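Local coordinates for armadillo repeat protein arm00016 (Synthetic construct, PDB 4D4E) that is a computationally designed armadillo repeat protein, intended as a scaffold for the modular recognition of peptides, at residues 187-192 against 225-230. Numbering follows the deposited sequence.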
loop_
_atom_site.group_PDB
_atom_site.type_symbol
_atom_site.label_atom_id
_atom_site.label_comp_id
_atom_site.label_asym_id
_atom_site.label_seq_id
_atom_site.Cartn_x
_atom_site.Cartn_y
_atom_site.Cartn_z
ATOM N N LYS A 187 -7.529 -14.094 -10.081
ATOM C CA LYS A 187 -8.793 -13.443 -10.435
ATOM C C LYS A 187 -8.593 -11.978 -10.980
ATOM O O LYS A 187 -9.113 -11.619 -12.023
ATOM C CB LYS A 187 -9.647 -13.528 -9.157
ATOM C CG LYS A 187 -11.108 -13.129 -9.197
ATOM C CD LYS A 187 -11.239 -11.623 -9.092
ATOM C CE LYS A 187 -12.305 -11.189 -8.091
ATOM N NZ LYS A 187 -13.633 -11.064 -8.731
ATOM N N LEU A 188 -7.760 -11.187 -10.302
ATOM C CA LEU A 188 -7.428 -9.823 -10.682
ATOM C C LEU A 188 -6.715 -9.722 -12.033
ATOM O O LEU A 188 -6.612 -8.627 -12.583
ATOM C CB LEU A 188 -6.542 -9.183 -9.606
ATOM C CG LEU A 188 -7.249 -8.438 -8.471
ATOM C CD1 LEU A 188 -8.756 -8.630 -8.485
ATOM C CD2 LEU A 188 -6.643 -8.772 -7.103
ATOM N N LEU A 189 -6.160 -10.869 -12.530
ATOM C CA LEU A 189 -5.596 -10.947 -13.928
ATOM C C LEU A 189 -6.738 -10.798 -14.955
ATOM O O LEU A 189 -6.501 -10.586 -16.173
ATOM C CB LEU A 189 -4.847 -12.261 -14.216
ATOM C CG LEU A 189 -3.630 -12.587 -13.333
ATOM C CD1 LEU A 189 -3.042 -13.965 -13.643
ATOM C CD2 LEU A 189 -2.611 -11.497 -13.486
ATOM N N ASP A 190 -7.971 -10.923 -14.508
ATOM C CA ASP A 190 -9.111 -10.675 -15.445
ATOM C C ASP A 190 -9.874 -9.405 -15.101
ATOM O O ASP A 190 -10.975 -9.187 -15.590
ATOM C CB ASP A 190 -10.069 -11.835 -15.433
ATOM C CG ASP A 190 -10.902 -11.945 -16.739
ATOM O OD1 ASP A 190 -10.629 -11.270 -17.780
ATOM O OD2 ASP A 190 -11.850 -12.761 -16.712
ATOM N N ASP A 191 -9.308 -8.566 -14.236
ATOM C CA ASP A 191 -10.037 -7.369 -13.827
ATOM C C ASP A 191 -10.303 -6.454 -15.057
ATOM O O ASP A 191 -9.483 -6.419 -15.987
ATOM C CB ASP A 191 -9.193 -6.565 -12.833
ATOM C CG ASP A 191 -10.036 -5.602 -12.022
ATOM O OD1 ASP A 191 -10.785 -6.128 -11.134
ATOM O OD2 ASP A 191 -9.946 -4.346 -12.264
ATOM N N ALA A 192 -11.400 -5.686 -15.000
ATOM C CA ALA A 192 -11.713 -4.611 -15.930
ATOM C C ALA A 192 -10.601 -3.547 -16.003
ATOM O O ALA A 192 -10.322 -3.015 -17.060
ATOM C CB ALA A 192 -13.028 -3.977 -15.547
ATOM N N PRO A 225 -3.231 -20.122 -17.306
ATOM C CA PRO A 225 -4.164 -19.762 -18.363
ATOM C C PRO A 225 -4.551 -18.308 -18.316
ATOM O O PRO A 225 -4.913 -17.750 -19.357
ATOM C CB PRO A 225 -5.429 -20.581 -18.021
ATOM C CG PRO A 225 -4.929 -21.718 -17.209
ATOM C CD PRO A 225 -3.812 -21.148 -16.396
ATOM N N ALA A 226 -4.483 -17.713 -17.111
ATOM C CA ALA A 226 -4.911 -16.354 -16.884
ATOM C C ALA A 226 -3.842 -15.443 -17.421
ATOM O O ALA A 226 -4.155 -14.421 -18.034
ATOM C CB ALA A 226 -5.196 -16.139 -15.411
ATOM N N LEU A 227 -2.581 -15.882 -17.321
ATOM C CA LEU A 227 -1.483 -15.135 -17.920
ATOM C C LEU A 227 -1.481 -15.264 -19.437
ATOM O O LEU A 227 -1.251 -14.275 -20.121
ATOM C CB LEU A 227 -0.135 -15.526 -17.357
ATOM C CG LEU A 227 0.198 -15.015 -15.928
ATOM C CD1 LEU A 227 1.419 -15.759 -15.415
ATOM C CD2 LEU A 227 0.399 -13.504 -15.835
ATOM N N GLU A 228 -1.700 -16.473 -19.945
ATOM C CA GLU A 228 -1.828 -16.694 -21.377
ATOM C C GLU A 228 -2.959 -15.885 -22.039
ATOM O O GLU A 228 -2.750 -15.294 -23.091
ATOM C CB GLU A 228 -1.983 -18.156 -21.666
ATOM C CG GLU A 228 -0.664 -18.878 -21.624
ATOM C CD GLU A 228 -0.746 -20.221 -22.301
ATOM O OE1 GLU A 228 -1.866 -20.607 -22.803
ATOM O OE2 GLU A 228 0.316 -20.871 -22.331
ATOM N N LYS A 229 -4.134 -15.826 -21.412
ATOM C CA LYS A 229 -5.232 -14.912 -21.876
ATOM C C LYS A 229 -4.782 -13.447 -22.119
ATOM O O LYS A 229 -5.159 -12.850 -23.121
ATOM C CB LYS A 229 -6.406 -14.975 -20.926
ATOM C CG LYS A 229 -7.625 -14.134 -21.313
ATOM C CD LYS A 229 -8.908 -14.859 -20.876
ATOM C CE LYS A 229 -10.187 -14.244 -21.435
ATOM N NZ LYS A 229 -10.562 -13.113 -20.555
ATOM N N LEU A 230 -3.941 -12.905 -21.225
ATOM C CA LEU A 230 -3.428 -11.532 -21.303
ATOM C C LEU A 230 -2.487 -11.343 -22.447
ATOM O O LEU A 230 -2.180 -10.201 -22.821
ATOM C CB LEU A 230 -2.712 -11.151 -20.006
ATOM C CG LEU A 230 -3.629 -11.027 -18.802
ATOM C CD1 LEU A 230 -2.810 -10.875 -17.530
ATOM C CD2 LEU A 230 -4.539 -9.829 -18.975
HETATM O O HOH W 1 -6.664 -13.401 -17.788
#
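Stacking of successive helical layers in an armadillo solenoid is seen here where the turn between helices 182-187 and 194-208 meets helix 223-229 near the C-terminal end of the chain. Leu189 carries the apolar part. With CG of Leu189 anti to the carbonyl carbon (chi1 -60°) and CD1 anti to CA (chi2 175°), CD1 reaches the CB methyl of Ala226 at 3.5 Å. CD1 of Leu189 also touches CG of Leu227 at 4.1 Å, the two leucines crossing obliquely. CD2 of Leu189 meets CD1 of Leu230 at 4.1 Å, the side chains at about a right angle. Leu230 also lays CD2 against the carbonyl O of Leu189, 3.5 Å away, and continues onto Val201 of helix 194-208 and Val238 and Ala242 of helix 236-248. An alanine in place of Leu230 lacks both methyl branches and would probably loosen the packing on Leu189 and weaken that on Val201, Val238 and Ala242. A water lies within hydrogen-bonding distance of two carbonyls, 2.7 Å from O of Ala226 and 3.2 Å from O of Leu189, between the two segments. At the exposed margin Asp190 OD1 forms a salt bridge of 3.3 Å with Lys229 NZ, reached through a lysine chain bent at chi2 and chi4. A leucine-rich interior edged by a water and an ion pair at this junction is consistent with the layer-on-layer packing of an armadillo solenoid.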